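Local coordinates for probable transcriptional regulatory protein aq_1575 (Aquifex aeolicus, PDB 1LFP) that probably binds DNA and may regulate transcription, as a member of the TACO1/YebC family, at residues A[87-91]-A[127-133]; A[116-120]-A[220-225]; A[203-209]-A[235-241]. Numbering follows the deposited sequence.

Contact 1: residues A[87-91]-A[127-133]; sequences YEGYA and SGCVSYL
A buried carboxylate that collects the backbone amides of a turn is a general way of pinning a loop to a sheet, and Glu88 on strand 83-91 does this for the loop 127-133. Residues 87-91 are extended, while 127-133 curls round the acid and closes in a 3-10 turn at 131-133, with Leu133 N bonded to Val130 O at 2.8 Å. The chains come nearest at Glu88 and Val130, whose CA atoms lie 5.9 Å apart. Glu88 points at the loop with chi1 m and chi2 t. Its OE1 accepts hydrogen bonds from Val130 N (3.0 Å) and Ser131 N (2.9 Å); its OE2 accepts one from Gly128 N at 2.8 Å. Water 1 and water 2 each donate to Glu88 OE2 at 2.6 Å, and the second also bonds Ser131 OG at 2.6 Å. Gly128 has phi/psi 94/-5, where a CB would jam against the preceding carbonyl oxygen. Two residues after Glu88, the Tyr90 side chain (chi1 m) starts sideways but its end reaches the loop: its OH donates to Cys129 O at 2.9 Å, its CE2 packs on Val130 CG2 at 3.3 Å, and Cys129 SG lies obliquely 5.4 Å from the ring centroid. Strand side chains thus hold the loop by its main chain. Beyond the pair, strand 83-91 is flanked by 123-124 and 95-103: Glu88 bonds Gly125 through its backbone, Gly89 bonds Val97, and Val130 and Leu133 rest on Ala96 of strand 95-103.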
ATOM      1  N   TYR A  87     -10.383  -6.712  -2.886  1.00 15.75           N
ATOM      2  CA  TYR A  87     -10.804  -8.016  -2.413  1.00 16.05           C
ATOM      3  C   TYR A  87     -10.939  -7.929  -0.909  1.00 14.02           C
ATOM      4  O   TYR A  87     -10.282  -7.109  -0.262  1.00 14.75           O
ATOM      5  CB  TYR A  87      -9.792  -9.105  -2.775  1.00 19.33           C
ATOM      6  CG  TYR A  87      -9.747  -9.361  -4.245  1.00 20.14           C
ATOM      7  CD1 TYR A  87     -10.745 -10.116  -4.880  1.00 19.69           C
ATOM      8  CD2 TYR A  87      -8.738  -8.816  -5.017  1.00 19.57           C
ATOM      9  CE1 TYR A  87     -10.714 -10.302  -6.241  1.00 21.73           C
ATOM     10  CE2 TYR A  87      -8.698  -8.994  -6.385  1.00 18.69           C
ATOM     11  CZ  TYR A  87      -9.692  -9.737  -6.989  1.00 22.14           C
ATOM     12  OH  TYR A  87      -9.619  -9.867  -8.364  1.00 21.37           O
ATOM     13  N   GLU A  88     -11.853  -8.720  -0.376  1.00 11.99           N
ATOM     14  CA  GLU A  88     -12.119  -8.692   1.062  1.00 13.44           C
ATOM     15  C   GLU A  88     -12.276 -10.135   1.541  1.00 14.60           C
ATOM     16  O   GLU A  88     -12.939 -10.936   0.887  1.00 15.47           O
ATOM     17  CB  GLU A  88     -13.440  -7.943   1.311  1.00 15.91           C
ATOM     18  CG  GLU A  88     -13.370  -6.485   0.955  1.00 15.83           C
ATOM     19  CD  GLU A  88     -14.706  -5.765   1.119  1.00 18.29           C
ATOM     20  OE1 GLU A  88     -15.339  -5.833   2.204  1.00 17.11           O
ATOM     21  OE2 GLU A  88     -15.126  -5.098   0.149  1.00 22.23           O
ATOM     22  N   GLY A  89     -11.650 -10.477   2.672  1.00 16.38           N
ATOM     23  CA  GLY A  89     -11.776 -11.819   3.181  1.00 16.55           C
ATOM     24  C   GLY A  89     -11.237 -11.913   4.594  1.00 17.57           C
ATOM     25  O   GLY A  89     -10.876 -10.889   5.251  1.00 14.52           O
ATOM     26  N   TYR A  90     -11.168 -13.148   5.077  1.00 18.83           N
ATOM     27  CA  TYR A  90     -10.724 -13.383   6.443  1.00 16.68           C
ATOM     28  C   TYR A  90      -9.568 -14.360   6.500  1.00 18.98           C
ATOM     29  O   TYR A  90      -9.511 -15.327   5.730  1.00 22.19           O
ATOM     30  CB  TYR A  90     -11.894 -13.937   7.272  1.00 17.58           C
ATOM     31  CG  TYR A  90     -12.920 -12.909   7.677  1.00 16.97           C
ATOM     32  CD1 TYR A  90     -12.814 -12.220   8.887  1.00 20.36           C
ATOM     33  CD2 TYR A  90     -13.951 -12.541   6.806  1.00 19.08           C
ATOM     34  CE1 TYR A  90     -13.694 -11.201   9.220  1.00 19.79           C
ATOM     35  CE2 TYR A  90     -14.827 -11.527   7.123  1.00 18.24           C
ATOM     36  CZ  TYR A  90     -14.707 -10.852   8.329  1.00 24.18           C
ATOM     37  OH  TYR A  90     -15.620  -9.853   8.644  1.00 25.01           O
ATOM     38  N   ALA A  91      -8.637 -14.077   7.396  1.00 20.39           N
ATOM     39  CA  ALA A  91      -7.484 -14.941   7.626  1.00 22.53           C
ATOM     40  C   ALA A  91      -7.811 -15.689   8.908  1.00 25.20           C
ATOM     41  O   ALA A  91      -8.782 -15.374   9.598  1.00 25.83           O
ATOM     42  CB  ALA A  91      -6.233 -14.098   7.828  1.00 23.94           C
ATOM     43  N   SER A 127     -17.628  -8.906  -1.841  1.00 23.70           N
ATOM     44  CA  SER A 127     -17.492  -7.477  -1.694  1.00 23.34           C
ATOM     45  C   SER A 127     -18.327  -7.045  -0.518  1.00 22.48           C
ATOM     46  O   SER A 127     -19.500  -7.416  -0.395  1.00 24.06           O
ATOM     47  CB  SER A 127     -17.980  -6.768  -2.956  1.00 34.92           C
ATOM     48  OG  SER A 127     -17.107  -7.005  -4.039  1.00 40.01           O
ATOM     49  N   GLY A 128     -17.696  -6.305   0.392  1.00 24.45           N
ATOM     50  CA  GLY A 128     -18.390  -5.823   1.566  1.00 22.44           C
ATOM     51  C   GLY A 128     -18.319  -6.632   2.849  1.00 22.63           C
ATOM     52  O   GLY A 128     -18.828  -6.166   3.858  1.00 26.22           O
ATOM     53  N   CYS A 129     -17.702  -7.814   2.837  1.00 19.96           N
ATOM     54  CA  CYS A 129     -17.638  -8.633   4.047  1.00 21.05           C
ATOM     55  C   CYS A 129     -16.717  -8.119   5.118  1.00 20.22           C
ATOM     56  O   CYS A 129     -16.752  -8.606   6.255  1.00 20.50           O
ATOM     57  CB  CYS A 129     -17.272 -10.084   3.736  1.00 20.06           C
ATOM     58  SG  CYS A 129     -15.623 -10.416   3.135  1.00 21.31           S
ATOM     59  N   VAL A 130     -15.827  -7.190   4.780  1.00 14.60           N
ATOM     60  CA  VAL A 130     -14.992  -6.631   5.836  1.00 15.02           C
ATOM     61  C   VAL A 130     -14.837  -5.113   5.774  1.00 16.41           C
ATOM     62  O   VAL A 130     -14.404  -4.524   6.727  1.00 15.11           O
ATOM     63  CB  VAL A 130     -13.578  -7.214   5.821  1.00 26.48           C
ATOM     64  CG1 VAL A 130     -12.818  -6.657   6.982  1.00 31.05           C
ATOM     65  CG2 VAL A 130     -13.611  -8.746   5.906  1.00 26.22           C
ATOM     66  N   SER A 131     -15.248  -4.442   4.697  1.00 14.65           N
ATOM     67  CA  SER A 131     -14.943  -3.020   4.639  1.00 15.18           C
ATOM     68  C   SER A 131     -15.491  -2.115   5.741  1.00 14.68           C
ATOM     69  O   SER A 131     -14.884  -1.110   6.066  1.00 15.35           O
ATOM     70  CB  SER A 131     -15.267  -2.447   3.226  1.00 18.40           C
ATOM     71  OG  SER A 131     -16.649  -2.515   2.959  1.00 18.28           O
ATOM     72  N   TYR A 132     -16.599  -2.511   6.356  1.00 14.39           N
ATOM     73  CA  TYR A 132     -17.167  -1.759   7.430  1.00 17.66           C
ATOM     74  C   TYR A 132     -16.230  -1.765   8.640  1.00 17.06           C
ATOM     75  O   TYR A 132     -16.479  -1.043   9.585  1.00 18.90           O
ATOM     76  CB  TYR A 132     -18.516  -2.359   7.829  1.00 17.83           C
ATOM     77  CG  TYR A 132     -18.440  -3.799   8.220  1.00 20.13           C
ATOM     78  CD1 TYR A 132     -18.704  -4.814   7.288  1.00 20.38           C
ATOM     79  CD2 TYR A 132     -18.109  -4.165   9.532  1.00 20.59           C
ATOM     80  CE1 TYR A 132     -18.640  -6.163   7.648  1.00 24.43           C
ATOM     81  CE2 TYR A 132     -18.051  -5.516   9.898  1.00 24.88           C
ATOM     82  CZ  TYR A 132     -18.314  -6.501   8.947  1.00 26.51           C
ATOM     83  OH  TYR A 132     -18.228  -7.830   9.320  1.00 29.48           O
ATOM     84  N   LEU A 133     -15.177  -2.587   8.620  1.00 15.68           N
ATOM     85  CA  LEU A 133     -14.196  -2.626   9.735  1.00 16.47           C
ATOM     86  C   LEU A 133     -12.963  -1.751   9.495  1.00 18.67           C
ATOM     87  O   LEU A 133     -11.986  -1.757  10.288  1.00 15.14           O
ATOM     88  CB  LEU A 133     -13.694  -4.051   9.985  1.00 18.35           C
ATOM     89  CG  LEU A 133     -14.775  -5.031  10.421  1.00 19.70           C
ATOM     90  CD1 LEU A 133     -14.168  -6.406  10.681  1.00 21.26           C
ATOM     91  CD2 LEU A 133     -15.463  -4.458  11.662  1.00 23.98           C
TER
HETATM   92  O   HOH W   1     -14.825  -4.945  -2.468  1.00 22.99           O
HETATM   93  O   HOH W   2     -16.564  -2.997   0.434  1.00 23.09           O

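Contact 2: residues A[116-120]-A[220-225]; sequences VFTKH and KLLNAL
Two helices packed through aliphatic side chains and the rings of Phe117 and His120 form this contact: the C-terminal end of helix 106-119 lies against helix 212-226, an example of helix pairing above a sheet. Both segments are helical except at His120, the first residue to leave helical angles (phi/psi -96/17). The closest backbone approaches are Val116 to Ala224, with CA atoms 6.5 Å apart, and His120 to Leu221, at 5.5 Å between CA atoms. Such short spacings are possible because Ala224 presents only a methyl group at one point and the Leu221 side chain is directed sideways at the other. Val116 (chi1 t) points at the partner, and its CG1 reaches Ala224 CB at 3.3 Å, Leu225 CD2 at 3.8 Å and Leu221 CD2 at 4.0 Å, so one methyl touches three residues of the opposing helix. Phe117 follows, with chi1 at -95°, between the usual wells. Its CB sets off sideways, but the ring comes back to the partner: Leu221 CD2 sits over its face, 4.2 Å from the centroid and 14° off the normal, a CH-pi contact, while Phe117 CE2 meets Leu225 CD1 at 4.1 Å. Under these helices, Phe117 also touches Val97 and Leu225 touches Val99, both on strand 95-103, which ties the pair to the sheet. His120 (chi1 m) closes the segment, with CB 3.5 Å from Leu221 CG and NE2 3.6 Å from Ala224 CB; its ring face receives Leu221 CA, 4.0 Å from the centroid.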
ATOM      1  N   VAL A 116      -4.644 -18.283  -2.554  1.00 22.14           N
ATOM      2  CA  VAL A 116      -3.773 -17.886  -1.441  1.00 23.66           C
ATOM      3  C   VAL A 116      -4.511 -17.943  -0.109  1.00 23.94           C
ATOM      4  O   VAL A 116      -3.980 -18.432   0.897  1.00 24.56           O
ATOM      5  CB  VAL A 116      -3.238 -16.446  -1.615  1.00 26.85           C
ATOM      6  CG1 VAL A 116      -2.385 -16.061  -0.413  1.00 29.71           C
ATOM      7  CG2 VAL A 116      -2.446 -16.340  -2.930  1.00 28.13           C
ATOM      8  N   PHE A 117      -5.716 -17.395  -0.071  1.00 22.34           N
ATOM      9  CA  PHE A 117      -6.485 -17.407   1.178  1.00 22.40           C
ATOM     10  C   PHE A 117      -6.706 -18.836   1.696  1.00 23.33           C
ATOM     11  O   PHE A 117      -6.420 -19.146   2.844  1.00 25.98           O
ATOM     12  CB  PHE A 117      -7.830 -16.723   0.962  1.00 23.64           C
ATOM     13  CG  PHE A 117      -7.848 -15.246   1.334  1.00 21.98           C
ATOM     14  CD1 PHE A 117      -8.085 -14.852   2.649  1.00 22.33           C
ATOM     15  CD2 PHE A 117      -7.658 -14.261   0.360  1.00 22.84           C
ATOM     16  CE1 PHE A 117      -8.140 -13.493   3.020  1.00 22.14           C
ATOM     17  CE2 PHE A 117      -7.708 -12.883   0.716  1.00 21.60           C
ATOM     18  CZ  PHE A 117      -7.949 -12.506   2.053  1.00 19.67           C
ATOM     19  N   THR A 118      -7.225 -19.697   0.834  1.00 28.70           N
ATOM     20  CA  THR A 118      -7.483 -21.089   1.187  1.00 30.22           C
ATOM     21  C   THR A 118      -6.259 -21.859   1.672  1.00 31.65           C
ATOM     22  O   THR A 118      -6.302 -22.508   2.720  1.00 31.90           O
ATOM     23  CB  THR A 118      -8.094 -21.828   0.010  1.00 29.86           C
ATOM     24  OG1 THR A 118      -9.334 -21.199  -0.334  1.00 30.61           O
ATOM     25  CG2 THR A 118      -8.351 -23.297   0.372  1.00 30.50           C
ATOM     26  N   LYS A 119      -5.168 -21.761   0.929  1.00 32.53           N
ATOM     27  CA  LYS A 119      -3.936 -22.451   1.275  1.00 34.46           C
ATOM     28  C   LYS A 119      -3.491 -22.148   2.690  1.00 34.89           C
ATOM     29  O   LYS A 119      -3.006 -23.022   3.398  1.00 34.41           O
ATOM     30  CB  LYS A 119      -2.845 -22.068   0.287  1.00 38.44           C
ATOM     31  CG  LYS A 119      -2.887 -22.857  -1.002  1.00 41.39           C
ATOM     32  CD  LYS A 119      -4.285 -22.926  -1.623  1.00 43.98           C
ATOM     33  CE  LYS A 119      -4.186 -23.506  -3.030  1.00 45.90           C
ATOM     34  NZ  LYS A 119      -3.110 -22.785  -3.787  1.00 46.24           N
ATOM     35  N   HIS A 120      -3.686 -20.905   3.113  1.00 30.49           N
ATOM     36  CA  HIS A 120      -3.285 -20.506   4.444  1.00 31.49           C
ATOM     37  C   HIS A 120      -4.380 -20.537   5.510  1.00 30.81           C
ATOM     38  O   HIS A 120      -4.227 -19.944   6.563  1.00 32.12           O
ATOM     39  CB  HIS A 120      -2.625 -19.135   4.367  1.00 34.47           C
ATOM     40  CG  HIS A 120      -1.399 -19.125   3.509  1.00 35.42           C
ATOM     41  ND1 HIS A 120      -0.175 -19.575   3.955  1.00 35.56           N
ATOM     42  CD2 HIS A 120      -1.229 -18.795   2.208  1.00 35.27           C
ATOM     43  CE1 HIS A 120       0.697 -19.521   2.964  1.00 37.28           C
ATOM     44  NE2 HIS A 120       0.083 -19.053   1.892  1.00 36.43           N
ATOM     45  N   LYS A 220       1.774 -15.514   6.981  1.00 26.78           N
ATOM     46  CA  LYS A 220       2.136 -16.159   5.728  1.00 26.58           C
ATOM     47  C   LYS A 220       1.117 -15.822   4.646  1.00 23.56           C
ATOM     48  O   LYS A 220       1.450 -15.654   3.471  1.00 24.17           O
ATOM     49  CB  LYS A 220       2.216 -17.674   5.917  1.00 37.99           C
ATOM     50  CG  LYS A 220       3.497 -18.134   6.607  1.00 43.91           C
ATOM     51  CD  LYS A 220       3.623 -19.655   6.573  1.00 46.42           C
ATOM     52  CE  LYS A 220       4.958 -20.119   7.136  1.00 50.88           C
ATOM     53  NZ  LYS A 220       5.181 -19.581   8.506  1.00 53.42           N
ATOM     54  N   LEU A 221      -0.132 -15.730   5.048  1.00 22.89           N
ATOM     55  CA  LEU A 221      -1.182 -15.418   4.099  1.00 22.01           C
ATOM     56  C   LEU A 221      -0.931 -14.035   3.512  1.00 21.02           C
ATOM     57  O   LEU A 221      -0.925 -13.867   2.291  1.00 22.38           O
ATOM     58  CB  LEU A 221      -2.539 -15.454   4.811  1.00 22.17           C
ATOM     59  CG  LEU A 221      -3.733 -15.841   3.963  1.00 26.70           C
ATOM     60  CD1 LEU A 221      -4.931 -16.095   4.880  1.00 25.12           C
ATOM     61  CD2 LEU A 221      -4.025 -14.745   2.958  1.00 25.13           C
ATOM     62  N   LEU A 222      -0.723 -13.063   4.391  1.00 21.90           N
ATOM     63  CA  LEU A 222      -0.486 -11.686   3.981  1.00 21.34           C
ATOM     64  C   LEU A 222       0.747 -11.599   3.089  1.00 22.05           C
ATOM     65  O   LEU A 222       0.728 -10.915   2.073  1.00 21.96           O
ATOM     66  CB  LEU A 222      -0.329 -10.785   5.211  1.00 20.03           C
ATOM     67  CG  LEU A 222      -1.516 -10.754   6.191  1.00 20.32           C
ATOM     68  CD1 LEU A 222      -1.362  -9.616   7.189  1.00 21.53           C
ATOM     69  CD2 LEU A 222      -2.834 -10.567   5.355  1.00 22.88           C
ATOM     70  N   ASN A 223       1.822 -12.289   3.485  1.00 22.55           N
ATOM     71  CA  ASN A 223       3.056 -12.296   2.695  1.00 22.81           C
ATOM     72  C   ASN A 223       2.796 -12.901   1.315  1.00 22.97           C
ATOM     73  O   ASN A 223       3.351 -12.436   0.320  1.00 25.08           O
ATOM     74  CB  ASN A 223       4.127 -13.164   3.356  1.00 29.24           C
ATOM     75  CG  ASN A 223       4.735 -12.531   4.575  1.00 29.61           C
ATOM     76  OD1 ASN A 223       5.342 -13.224   5.402  1.00 35.90           O
ATOM     77  ND2 ASN A 223       4.593 -11.215   4.704  1.00 30.66           N
ATOM     78  N   ALA A 224       1.965 -13.941   1.272  1.00 22.54           N
ATOM     79  CA  ALA A 224       1.660 -14.619   0.025  1.00 24.91           C
ATOM     80  C   ALA A 224       0.880 -13.663  -0.881  1.00 26.81           C
ATOM     81  O   ALA A 224       1.128 -13.596  -2.094  1.00 28.41           O
ATOM     82  CB  ALA A 224       0.873 -15.901   0.306  1.00 19.56           C
ATOM     83  N   LEU A 225      -0.050 -12.899  -0.309  1.00 24.77           N
ATOM     84  CA  LEU A 225      -0.795 -11.953  -1.143  1.00 26.81           C
ATOM     85  C   LEU A 225       0.137 -10.884  -1.724  1.00 30.08           C
ATOM     86  O   LEU A 225      -0.024 -10.443  -2.866  1.00 28.08           O
ATOM     87  CB  LEU A 225      -1.905 -11.286  -0.331  1.00 26.33           C
ATOM     88  CG  LEU A 225      -3.006 -12.252   0.111  1.00 24.78           C
ATOM     89  CD1 LEU A 225      -3.815 -11.600   1.231  1.00 23.81           C
ATOM     90  CD2 LEU A 225      -3.902 -12.608  -1.091  1.00 21.75           C
TER

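Contact 3: residues A[203-209]-A[235-241]; sequences PISTVQI and IANFEIP
In a parallel beta-alpha-beta unit, the two strands joined by the helix may lie side by side, and here the short edge strand 207-208 runs parallel to strand 231-239, with helix 212-226 between them in sequence. Val207 pairs with Phe238 (CA-CA 4.7 Å) and Gln208 with Glu239 (CA-CA 4.3 Å). Hydrogen bonds run from Val207 N to Asn237 O (2.7 Å), from Glu239 N to Val207 O (2.7 Å) and from Ile209 N to Glu239 O (2.6 Å). Before the pairing starts, the chain bulges outward at 204-205, and Pro203 fits into the hollow beside Ile235 and Asn237, its CB 3.5 Å from Asn237 CB and its CD 4.1 Å from Ile235 CG2. On the face that carries Val207 and Phe238, Val207 CG1 nestles 3.5 Å from Phe238 CA, and Ile209 CG2 packs 4.3 Å from Phe238 CB. The other face holds the Glu239 side chain (chi1 t, chi2 p), which fills the space between Thr206 and Gln208: Gln208 NE2 lies 3.1 Å from Glu239 CG. Thr206 OG1 gives Glu239 OE1 a weak bond at 3.2 Å. Main-chain hydrogen bonds thus set the register, while packing is mainly apolar beside Val207 and Phe238 and polar around Glu239.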
ATOM      1  N   PRO A 203      -7.689  -0.044   9.692  1.00 15.55           N
ATOM      2  CA  PRO A 203      -8.687  -0.681  10.558  1.00 16.21           C
ATOM      3  C   PRO A 203      -9.219   0.268  11.619  1.00 16.42           C
ATOM      4  O   PRO A 203      -8.470   1.104  12.153  1.00 19.19           O
ATOM      5  CB  PRO A 203      -7.920  -1.869  11.173  1.00 19.07           C
ATOM      6  CG  PRO A 203      -6.503  -1.446  11.071  1.00 19.99           C
ATOM      7  CD  PRO A 203      -6.397  -0.736   9.755  1.00 16.29           C
ATOM      8  N   ILE A 204     -10.514   0.155  11.926  1.00 15.60           N
ATOM      9  CA  ILE A 204     -11.130   1.015  12.928  1.00 18.52           C
ATOM     10  C   ILE A 204     -10.944   0.389  14.296  1.00 20.91           C
ATOM     11  O   ILE A 204     -11.214   1.012  15.334  1.00 22.88           O
ATOM     12  CB  ILE A 204     -12.633   1.200  12.651  1.00 20.02           C
ATOM     13  CG1 ILE A 204     -13.395  -0.103  12.907  1.00 19.25           C
ATOM     14  CG2 ILE A 204     -12.831   1.593  11.168  1.00 18.59           C
ATOM     15  CD1 ILE A 204     -14.925   0.128  12.964  1.00 21.40           C
ATOM     16  N   SER A 205     -10.510  -0.862  14.291  1.00 21.52           N
ATOM     17  CA  SER A 205     -10.255  -1.608  15.519  1.00 24.29           C
ATOM     18  C   SER A 205      -9.445  -2.833  15.121  1.00 25.98           C
ATOM     19  O   SER A 205      -9.425  -3.205  13.943  1.00 25.21           O
ATOM     20  CB  SER A 205     -11.561  -2.039  16.171  1.00 34.09           C
ATOM     21  OG  SER A 205     -11.310  -2.487  17.490  1.00 38.81           O
ATOM     22  N   THR A 206      -8.811  -3.480  16.096  1.00 25.29           N
ATOM     23  CA  THR A 206      -7.971  -4.626  15.820  1.00 28.80           C
ATOM     24  C   THR A 206      -8.411  -5.902  16.532  1.00 31.10           C
ATOM     25  O   THR A 206      -9.161  -5.868  17.518  1.00 30.28           O
ATOM     26  CB  THR A 206      -6.500  -4.309  16.187  1.00 32.88           C
ATOM     27  OG1 THR A 206      -6.424  -3.944  17.575  1.00 33.93           O
ATOM     28  CG2 THR A 206      -5.964  -3.129  15.327  1.00 31.26           C
ATOM     29  N   VAL A 207      -7.954  -7.031  16.001  1.00 30.90           N
ATOM     30  CA  VAL A 207      -8.280  -8.339  16.555  1.00 34.47           C
ATOM     31  C   VAL A 207      -7.035  -8.958  17.173  1.00 37.92           C
ATOM     32  O   VAL A 207      -6.118  -9.370  16.466  1.00 37.87           O
ATOM     33  CB  VAL A 207      -8.850  -9.281  15.462  1.00 42.13           C
ATOM     34  CG1 VAL A 207      -8.024  -9.176  14.193  1.00 42.98           C
ATOM     35  CG2 VAL A 207      -8.854 -10.717  15.961  1.00 41.51           C
ATOM     36  N   GLN A 208      -7.018  -9.012  18.502  1.00 41.92           N
ATOM     37  CA  GLN A 208      -5.897  -9.563  19.261  1.00 44.80           C
ATOM     38  C   GLN A 208      -5.741 -11.051  18.975  1.00 45.85           C
ATOM     39  O   GLN A 208      -6.673 -11.830  19.167  1.00 45.94           O
ATOM     40  CB  GLN A 208      -6.138  -9.360  20.759  1.00 54.88           C
ATOM     41  CG  GLN A 208      -6.523  -7.936  21.144  1.00 57.41           C
ATOM     42  CD  GLN A 208      -5.327  -7.028  21.386  1.00 59.85           C
ATOM     43  OE1 GLN A 208      -5.473  -5.805  21.495  1.00 61.21           O
ATOM     44  NE2 GLN A 208      -4.137  -7.621  21.488  1.00 60.77           N
ATOM     45  N   ILE A 209      -4.560 -11.442  18.517  1.00 48.34           N
ATOM     46  CA  ILE A 209      -4.290 -12.844  18.210  1.00 48.97           C
ATOM     47  C   ILE A 209      -3.071 -13.321  18.999  1.00 49.77           C
ATOM     48  O   ILE A 209      -1.933 -13.001  18.661  1.00 49.93           O
ATOM     49  CB  ILE A 209      -4.045 -13.023  16.703  1.00 52.81           C
ATOM     50  CG1 ILE A 209      -3.519 -14.428  16.405  1.00 52.20           C
ATOM     51  CG2 ILE A 209      -3.095 -11.965  16.221  1.00 52.63           C
ATOM     52  CD1 ILE A 209      -4.537 -15.521  16.639  1.00 52.81           C
ATOM     53  N   ILE A 235      -3.997  -4.977   3.609  1.00 16.20           N
ATOM     54  CA  ILE A 235      -4.299  -4.380   4.917  1.00 18.34           C
ATOM     55  C   ILE A 235      -5.054  -5.368   5.786  1.00 19.27           C
ATOM     56  O   ILE A 235      -5.965  -6.037   5.323  1.00 19.44           O
ATOM     57  CB  ILE A 235      -5.174  -3.102   4.800  1.00 21.00           C
ATOM     58  CG1 ILE A 235      -4.611  -2.158   3.722  1.00 20.67           C
ATOM     59  CG2 ILE A 235      -5.168  -2.350   6.149  1.00 23.55           C
ATOM     60  CD1 ILE A 235      -5.566  -1.937   2.532  1.00 23.53           C
ATOM     61  N   ALA A 236      -4.643  -5.497   7.038  1.00 16.25           N
ATOM     62  CA  ALA A 236      -5.340  -6.418   7.938  1.00 16.56           C
ATOM     63  C   ALA A 236      -5.530  -5.762   9.280  1.00 17.18           C
ATOM     64  O   ALA A 236      -4.845  -4.770   9.604  1.00 19.49           O
ATOM     65  CB  ALA A 236      -4.554  -7.718   8.077  1.00 19.63           C
ATOM     66  N   ASN A 237      -6.467  -6.272  10.068  1.00 18.18           N
ATOM     67  CA  ASN A 237      -6.722  -5.663  11.376  1.00 18.50           C
ATOM     68  C   ASN A 237      -6.246  -6.494  12.557  1.00 23.69           C
ATOM     69  O   ASN A 237      -6.793  -6.361  13.660  1.00 23.07           O
ATOM     70  CB  ASN A 237      -8.207  -5.376  11.583  1.00 18.32           C
ATOM     71  CG  ASN A 237      -9.059  -6.621  11.671  1.00 17.94           C
ATOM     72  OD1 ASN A 237     -10.260  -6.526  11.945  1.00 23.26           O
ATOM     73  ND2 ASN A 237      -8.477  -7.783  11.437  1.00 16.95           N
ATOM     74  N   PHE A 238      -5.261  -7.356  12.337  1.00 21.80           N
ATOM     75  CA  PHE A 238      -4.758  -8.187  13.431  1.00 26.72           C
ATOM     76  C   PHE A 238      -3.994  -7.403  14.485  1.00 29.20           C
ATOM     77  O   PHE A 238      -3.499  -6.303  14.250  1.00 28.23           O
ATOM     78  CB  PHE A 238      -3.827  -9.285  12.906  1.00 28.17           C
ATOM     79  CG  PHE A 238      -2.538  -8.755  12.310  1.00 28.00           C
ATOM     80  CD1 PHE A 238      -1.563  -8.138  13.110  1.00 26.34           C
ATOM     81  CD2 PHE A 238      -2.331  -8.814  10.945  1.00 27.82           C
ATOM     82  CE1 PHE A 238      -0.406  -7.580  12.544  1.00 26.74           C
ATOM     83  CE2 PHE A 238      -1.180  -8.259  10.361  1.00 29.64           C
ATOM     84  CZ  PHE A 238      -0.214  -7.636  11.171  1.00 29.00           C
ATOM     85  N   GLU A 239      -3.880  -8.023  15.656  1.00 33.87           N
ATOM     86  CA  GLU A 239      -3.133  -7.458  16.762  1.00 39.09           C
ATOM     87  C   GLU A 239      -2.301  -8.619  17.303  1.00 40.68           C
ATOM     88  O   GLU A 239      -2.849  -9.526  17.926  1.00 41.38           O
ATOM     89  CB  GLU A 239      -4.076  -6.930  17.837  1.00 50.64           C
ATOM     90  CG  GLU A 239      -3.395  -6.096  18.911  1.00 54.95           C
ATOM     91  CD  GLU A 239      -2.716  -4.861  18.357  1.00 55.88           C
ATOM     92  OE1 GLU A 239      -3.233  -4.275  17.385  1.00 58.58           O
ATOM     93  OE2 GLU A 239      -1.666  -4.471  18.905  1.00 59.36           O
ATOM     94  N   ILE A 240      -0.998  -8.602  17.018  1.00 35.23           N
ATOM     95  CA  ILE A 240      -0.068  -9.663  17.444  1.00 37.77           C
ATOM     96  C   ILE A 240       1.011  -9.166  18.421  1.00 40.81           C
ATOM     97  O   ILE A 240       1.619  -8.115  18.219  1.00 42.20           O
ATOM     98  CB  ILE A 240       0.654 -10.324  16.224  1.00 46.48           C
ATOM     99  CG1 ILE A 240       1.398  -9.271  15.398  1.00 46.32           C
ATOM    100  CG2 ILE A 240      -0.340 -11.054  15.353  1.00 45.81           C
ATOM    101  CD1 ILE A 240       2.787  -8.935  15.894  1.00 45.37           C
ATOM    102  N   PRO A 241       1.267  -9.935  19.497  1.00 57.61           N
ATOM    103  CA  PRO A 241       2.270  -9.582  20.510  1.00 59.10           C
ATOM    104  C   PRO A 241       3.665  -9.415  19.916  1.00 61.07           C
ATOM    105  O   PRO A 241       4.296 -10.402  19.548  1.00 61.41           O
ATOM    106  CB  PRO A 241       2.209 -10.762  21.487  1.00 54.12           C
ATOM    107  CG  PRO A 241       0.797 -11.231  21.377  1.00 53.83           C
ATOM    108  CD  PRO A 241       0.562 -11.171  19.878  1.00 53.70           C
TER

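In the fold
Strand 95-103 is the common neighbour: it pairs with strand 83-91 of contact 1 and strand 231-239 of contact 3, and the helices of contact 2 cover it. Contacts 1 and 2, with centres about 15 Å apart, meet where Phe117 CD1 touches Tyr90 O (3.4 Å) and Leu221 CD1 touches Ala91 CB (3.8 Å). Contacts 1 and 3, centres about 13 Å apart, are joined by a probable hydrogen bond between Leu133 O and Ile204 N (2.9 Å). Contacts 2 and 3, about 16 Å between centres, share helix 212-226 of the beta-alpha-beta unit, with Leu222 CD1 3.5 Å from Phe238 CE2. Together they illustrate how helices, loop and edge strand converge on one sheet.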